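Side-chain contacts in dihydrodipicolinate synthase (Agrobacterium tumefaciens, PDB 3B4U), which probably condenses pyruvate with aspartate semialdehyde, an early step of bacterial lysine biosynthesis, on a TIM-barrel scaffold: residues T13-D18 / T47-S52; V254-G259 / G283-L288; V168-S171 / S176-E179. All coordinates share one frame; numbering follows the deposited sequence.

Interaction 1 (T13-D18 / T47-S52)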
# COMPACT_ATOMS: atom_id res chain seq x y z
N THR B 13 13.63 8.01 -10.16
CA THR B 13 14.62 7.15 -9.54
C THR B 13 15.22 6.28 -10.62
O THR B 13 14.49 5.49 -11.23
CB THR B 13 14.00 6.27 -8.45
OG1 THR B 13 13.38 7.10 -7.45
CG2 THR B 13 15.05 5.40 -7.78
N PRO B 14 16.54 6.38 -10.89
CA PRO B 14 17.16 5.57 -11.93
C PRO B 14 17.62 4.23 -11.39
O PRO B 14 18.19 4.17 -10.31
CB PRO B 14 18.36 6.43 -12.36
CG PRO B 14 18.77 7.16 -11.11
CD PRO B 14 17.49 7.32 -10.28
N PHE B 15 17.40 3.18 -12.17
CA PHE B 15 17.82 1.83 -11.82
C PHE B 15 18.85 1.29 -12.81
O PHE B 15 18.71 1.47 -14.01
CB PHE B 15 16.64 0.87 -11.79
CG PHE B 15 15.53 1.35 -10.91
CD1 PHE B 15 15.68 1.34 -9.52
CD2 PHE B 15 14.35 1.83 -11.45
CE1 PHE B 15 14.66 1.82 -8.69
CE2 PHE B 15 13.35 2.29 -10.63
CZ PHE B 15 13.50 2.29 -9.26
N LYS B 16 19.85 0.60 -12.28
CA LYS B 16 20.82 -0.14 -13.12
C LYS B 16 20.18 -1.38 -13.69
O LYS B 16 19.10 -1.76 -13.29
CB LYS B 16 22.00 -0.55 -12.26
CG LYS B 16 22.73 0.62 -11.67
CD LYS B 16 24.00 0.15 -10.96
CE LYS B 16 24.61 1.28 -10.18
NZ LYS B 16 25.13 2.32 -11.11
N THR B 17 20.87 -2.03 -14.64
CA THR B 17 20.34 -3.23 -15.28
C THR B 17 20.06 -4.32 -14.27
O THR B 17 19.08 -5.04 -14.42
CB THR B 17 21.30 -3.78 -16.35
OG1 THR B 17 21.57 -2.74 -17.30
CG2 THR B 17 20.69 -5.01 -17.07
N ASP B 18 20.90 -4.40 -13.23
CA ASP B 18 20.67 -5.35 -12.14
C ASP B 18 19.53 -4.98 -11.17
O ASP B 18 19.26 -5.74 -10.22
CB ASP B 18 21.96 -5.63 -11.37
CG ASP B 18 22.39 -4.52 -10.43
OD1 ASP B 18 21.74 -3.46 -10.34
OD2 ASP B 18 23.39 -4.73 -9.73
N THR B 47 6.19 9.58 -8.74
CA THR B 47 7.02 9.64 -9.93
C THR B 47 8.40 9.05 -9.71
O THR B 47 9.07 8.62 -10.64
CB THR B 47 7.10 11.09 -10.46
OG1 THR B 47 5.77 11.62 -10.56
CG2 THR B 47 7.77 11.14 -11.82
N GLY B 48 8.82 9.04 -8.46
CA GLY B 48 10.04 8.37 -8.01
C GLY B 48 9.86 6.90 -7.77
O GLY B 48 10.81 6.28 -7.27
N GLU B 49 8.71 6.31 -8.03
CA GLU B 49 8.49 4.92 -7.73
C GLU B 49 8.80 4.64 -6.26
O GLU B 49 9.29 3.58 -5.87
CB GLU B 49 9.29 3.99 -8.66
CG GLU B 49 8.87 4.12 -10.09
CD GLU B 49 9.86 3.49 -11.04
OE1 GLU B 49 9.86 2.24 -11.12
OE2 GLU B 49 10.59 4.24 -11.72
N GLY B 50 8.42 5.57 -5.37
CA GLY B 50 8.79 5.46 -3.98
C GLY B 50 8.21 4.24 -3.31
O GLY B 50 8.85 3.63 -2.47
N CYS B 51 7.02 3.84 -3.72
CA CYS B 51 6.39 2.61 -3.22
C CYS B 51 7.27 1.39 -3.47
O CYS B 51 7.24 0.42 -2.69
CB CYS B 51 5.01 2.41 -3.88
SG CYS B 51 5.01 2.62 -5.69
N SER B 52 8.07 1.44 -4.53
CA SER B 52 8.93 0.34 -4.93
C SER B 52 10.33 0.42 -4.32
O SER B 52 11.13 -0.48 -4.58
CB SER B 52 9.04 0.32 -6.45
OG SER B 52 7.73 0.29 -7.01
O HOH W 1 11.15 6.87 -11.01

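Interaction 2 (V254-G259 / G283-L288)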
# COMPACT_ATOMS: atom_id res chain seq x y z
N VAL B 254 12.77 12.08 -19.66
CA VAL B 254 14.06 12.38 -19.05
C VAL B 254 15.18 11.85 -19.95
O VAL B 254 16.12 12.58 -20.25
CB VAL B 254 14.19 11.81 -17.62
CG1 VAL B 254 15.57 12.15 -17.08
CG2 VAL B 254 13.09 12.42 -16.74
N SER B 255 15.06 10.61 -20.41
CA SER B 255 16.06 10.04 -21.33
C SER B 255 16.15 10.88 -22.60
O SER B 255 17.25 11.17 -23.08
CB SER B 255 15.71 8.59 -21.69
OG SER B 255 16.08 7.71 -20.65
N HIS B 256 15.01 11.26 -23.18
CA HIS B 256 15.00 11.98 -24.45
C HIS B 256 15.66 13.33 -24.34
O HIS B 256 16.42 13.73 -25.23
CB HIS B 256 13.56 12.10 -24.89
CG HIS B 256 13.37 12.73 -26.24
ND1 HIS B 256 13.97 12.25 -27.39
CD2 HIS B 256 12.58 13.76 -26.62
CE1 HIS B 256 13.58 12.99 -28.40
NE2 HIS B 256 12.73 13.90 -27.97
N THR B 257 15.38 14.06 -23.26
CA THR B 257 15.92 15.40 -23.14
C THR B 257 17.37 15.45 -22.70
O THR B 257 18.06 16.43 -22.96
CB THR B 257 15.06 16.28 -22.19
OG1 THR B 257 15.05 15.69 -20.87
CG2 THR B 257 13.63 16.44 -22.71
N THR B 258 17.85 14.43 -22.01
CA THR B 258 19.21 14.41 -21.45
C THR B 258 20.20 13.57 -22.24
O THR B 258 21.40 13.70 -22.03
CB THR B 258 19.22 13.89 -20.00
OG1 THR B 258 18.82 12.52 -20.00
CG2 THR B 258 18.29 14.72 -19.12
N GLY B 259 19.70 12.64 -23.04
CA GLY B 259 20.51 11.60 -23.68
C GLY B 259 20.95 10.47 -22.77
O GLY B 259 21.73 9.61 -23.19
N GLY B 283 7.84 11.89 -30.13
CA GLY B 283 7.25 12.69 -31.20
C GLY B 283 6.27 13.72 -30.66
O GLY B 283 6.25 14.87 -31.13
N ALA B 284 5.45 13.32 -29.69
CA ALA B 284 4.51 14.24 -29.05
C ALA B 284 5.26 15.39 -28.37
O ALA B 284 4.86 16.56 -28.47
CB ALA B 284 3.67 13.52 -28.08
N PHE B 285 6.33 15.06 -27.66
CA PHE B 285 7.17 16.06 -27.04
C PHE B 285 7.78 16.98 -28.08
O PHE B 285 7.74 18.20 -27.93
CB PHE B 285 8.23 15.37 -26.17
CG PHE B 285 9.22 16.32 -25.57
CD1 PHE B 285 9.01 16.90 -24.33
CD2 PHE B 285 10.35 16.67 -26.26
CE1 PHE B 285 9.92 17.78 -23.80
CE2 PHE B 285 11.26 17.56 -25.74
CZ PHE B 285 11.04 18.12 -24.51
N ASP B 286 8.38 16.41 -29.12
CA ASP B 286 9.08 17.20 -30.10
C ASP B 286 8.13 18.18 -30.81
O ASP B 286 8.52 19.30 -31.11
CB ASP B 286 9.74 16.32 -31.15
CG ASP B 286 10.95 15.59 -30.63
OD1 ASP B 286 11.46 15.89 -29.52
OD2 ASP B 286 11.45 14.73 -31.39
N ALA B 287 6.90 17.75 -31.06
CA ALA B 287 5.92 18.59 -31.76
C ALA B 287 5.58 19.84 -30.95
O ALA B 287 5.19 20.86 -31.50
CB ALA B 287 4.68 17.83 -32.05
N LEU B 288 5.68 19.73 -29.62
CA LEU B 288 5.36 20.83 -28.72
C LEU B 288 6.56 21.68 -28.32
O LEU B 288 6.41 22.89 -28.14
CB LEU B 288 4.66 20.28 -27.48
CG LEU B 288 3.23 19.82 -27.74
CD1 LEU B 288 2.73 18.88 -26.64
CD2 LEU B 288 2.28 21.01 -27.90

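Interaction 3 (V168-S171 / S176-E179)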
# COMPACT_ATOMS: atom_id res chain seq x y z
N VAL B 168 -0.76 20.82 1.50
CA VAL B 168 -1.47 19.76 0.82
C VAL B 168 -0.90 19.66 -0.58
O VAL B 168 -0.84 20.67 -1.28
CB VAL B 168 -2.98 20.05 0.71
CG1 VAL B 168 -3.71 18.87 0.00
CG2 VAL B 168 -3.61 20.29 2.07
N LYS B 169 -0.54 18.45 -1.02
CA LYS B 169 -0.28 18.22 -2.43
C LYS B 169 -1.56 17.66 -3.02
O LYS B 169 -1.93 16.51 -2.77
CB LYS B 169 0.89 17.25 -2.63
CG LYS B 169 1.14 16.91 -4.10
CD LYS B 169 1.50 18.12 -4.95
CE LYS B 169 1.69 17.76 -6.40
NZ LYS B 169 2.10 18.99 -7.17
N ASP B 170 -2.27 18.51 -3.76
CA ASP B 170 -3.54 18.14 -4.32
C ASP B 170 -3.34 17.72 -5.75
O ASP B 170 -3.23 18.55 -6.65
CB ASP B 170 -4.52 19.32 -4.24
CG ASP B 170 -5.86 18.98 -4.82
OD1 ASP B 170 -6.12 17.79 -5.08
OD2 ASP B 170 -6.66 19.91 -5.00
N SER B 171 -3.32 16.42 -5.94
CA SER B 171 -3.19 15.79 -7.25
C SER B 171 -4.53 15.18 -7.66
O SER B 171 -4.57 14.26 -8.44
CB SER B 171 -2.08 14.75 -7.23
OG SER B 171 -0.87 15.45 -7.03
N SER B 176 -13.00 21.91 -8.41
CA SER B 176 -14.01 22.23 -7.37
C SER B 176 -13.42 22.01 -5.99
O SER B 176 -13.77 22.70 -5.04
CB SER B 176 -15.31 21.43 -7.54
OG SER B 176 -15.27 20.06 -7.16
N HIS B 177 -12.61 20.97 -5.88
CA HIS B 177 -11.91 20.66 -4.63
C HIS B 177 -10.75 21.63 -4.40
O HIS B 177 -10.65 22.27 -3.36
CB HIS B 177 -11.40 19.22 -4.74
CG HIS B 177 -10.68 18.76 -3.52
ND1 HIS B 177 -9.30 18.82 -3.35
CD2 HIS B 177 -11.18 18.22 -2.39
CE1 HIS B 177 -9.02 18.33 -2.15
NE2 HIS B 177 -10.13 17.95 -1.56
N THR B 178 -9.88 21.77 -5.39
CA THR B 178 -8.71 22.63 -5.27
C THR B 178 -9.09 24.06 -4.90
O THR B 178 -8.43 24.70 -4.07
CB THR B 178 -7.90 22.63 -6.56
OG1 THR B 178 -7.74 21.28 -7.00
CG2 THR B 178 -6.55 23.28 -6.38
N GLU B 179 -10.13 24.59 -5.56
CA GLU B 179 -10.52 25.96 -5.30
C GLU B 179 -10.96 26.17 -3.83
O GLU B 179 -10.71 27.23 -3.27
CB GLU B 179 -11.57 26.43 -6.31
CG GLU B 179 -12.96 25.98 -6.10
CD GLU B 179 -13.93 26.66 -7.04
OE1 GLU B 179 -13.63 27.78 -7.46
OE2 GLU B 179 -14.96 26.06 -7.34

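Interaction 1 (T13-D18 / T47-S52)
Two loops that follow the neighbouring barrel strands 6-10 and 40-43 come together where T13 and F15 touch G48 and E49. The backbones are nearest at T13 and G48, whose CA atoms lie 5.0 Å apart. Here the T13 hydroxyl crosses the gap and donates from OG1 to the carbonyl oxygen G48 O at 2.7 Å. It reaches that oxygen because, with chi1 at -58°, OG1 sits beside the backbone N and CG2 is anti to it. The hydroxyl arrives at a C=O...OG1 angle of 123°, somewhat tilted from the carbonyl plane. One water joins three further groups: it accepts a hydrogen bond from T13 N, 2.9 Å from the water oxygen, and donates to both T47 O and E49 OE2.

In a TIM barrel, the loops at the C-terminal ends of the strands shape the active-site mouth. T47-E49 lie in the GTTGE sequence of this family, whose threonines in related synthases help hold pyruvate; the contact adjoins that loop and holds G48 and E49 against T13. The E49 carboxylate lies with CD at the edge of the F15 ring, in the ring plane. The two planes are steeply inclined, 78° apart, and F15 CE2 comes within 3.5 Å of E49 OE1. One face of the same ring is occupied by T13 O, 3.4 Å above the plane and offset toward the rim. The buried carboxylate is well supplied with donors: OE2 forms a salt bridge with K251 NZ, and OE1 is hydrogen-bonded to R267 N. K251 NZ also bonds to T13 O, tying both loops to helix 246-258, while F110 of the second subunit packs against E49.

Interaction 2 (V254-G259 / G283-L288)
The ends of helices 246-258 and 275-289 cross at -50° with their local axes 11.4 Å apart, a wide spacing bridged by H256 and T257 on one side and by F285 and D286 on the other. With chi1 at -175° the H256 imidazole is swung away from the backbone N, which lets it reach D286. Its NE2 donates to D286 OD1 at 2.8 Å along an almost straight line, with an N-H...O angle of 177°. The oxygen lies in the imidazole plane and is approached on its syn side, though from somewhat outside the plane of the carboxylate.

F285 lies beside this bond. Its CD2 is at the edge of the imidazole, 3.7 Å from H256 CD2, and the two rings are nearly perpendicular in an oblique pairing with centroids 5.6 Å apart. Further along the phenyl ring, T257 CG2 touches F285 CZ at 3.6 Å. The methyl of T257 thus serves the apolar side of the contact, while its hydroxyl turns back to L253 O in its own helix. F285 also meets the ring of F289.

With NE2 as the donor, the nearby carboxylate would probably favour the imidazolium form and give the bond partly ionic character.

Interaction 3 (V168-S171 / S176-E179)
D170, at the end of strand 165-170, reaches T178 and H177 on the helix that follows. From CB the chain runs with CG anti to the backbone N (chi1 180°), which carries the carboxylate to helix 175-185, while L181 of that helix packs against the side chain. CG itself lies 3.7 Å from T178 OG1, and beyond it the two oxygens part company. OD2 is hydrogen-bonded to T178 OG1 at 2.7 Å, the hydroxyl coming from above the carboxylate plane by 38°. N174 O also bonds to OG1, so the two acceptors must share or compete for its single proton. OD2 lies at the imidazole edge, in the ring plane, and takes a weak bond from H177 ND1 at 3.3 Å, the carboxylate and ring planes being 73° apart.

The contact spans the turn between strand and helix in the beta-alpha-beta unit formed by 165-170, 175-185 and 189-192, on the strand that in related synthases carries the Schiff-base lysine. OD1 is held by S172 OG of the connecting turn and by N140 ND2 at the end of the adjacent strand. The stronger partner of H177 is L149 O, at NE2.

In the fold
The three contacts illustrate how a barrel varies its chemistry with place. Interactions 1 and 3 are buried, their centres about 14 Å from the centre of the chain but on opposite sides of it, and both involve a carboxylate with several polar partners. Interaction 1 joins loops of two successive strands by a direct hydroxyl-to-carbonyl bond and a shared water, whereas interaction 3 links a strand to its own following helix. Interaction 2 is partly buried, its centre about 21 Å from that of the chain, pairing two helices near the C terminus with a histidine-aspartate bond beside apolar packing. Helix 246-258 connects 1 and 2: K251 serves the former, and the helix end forms the latter.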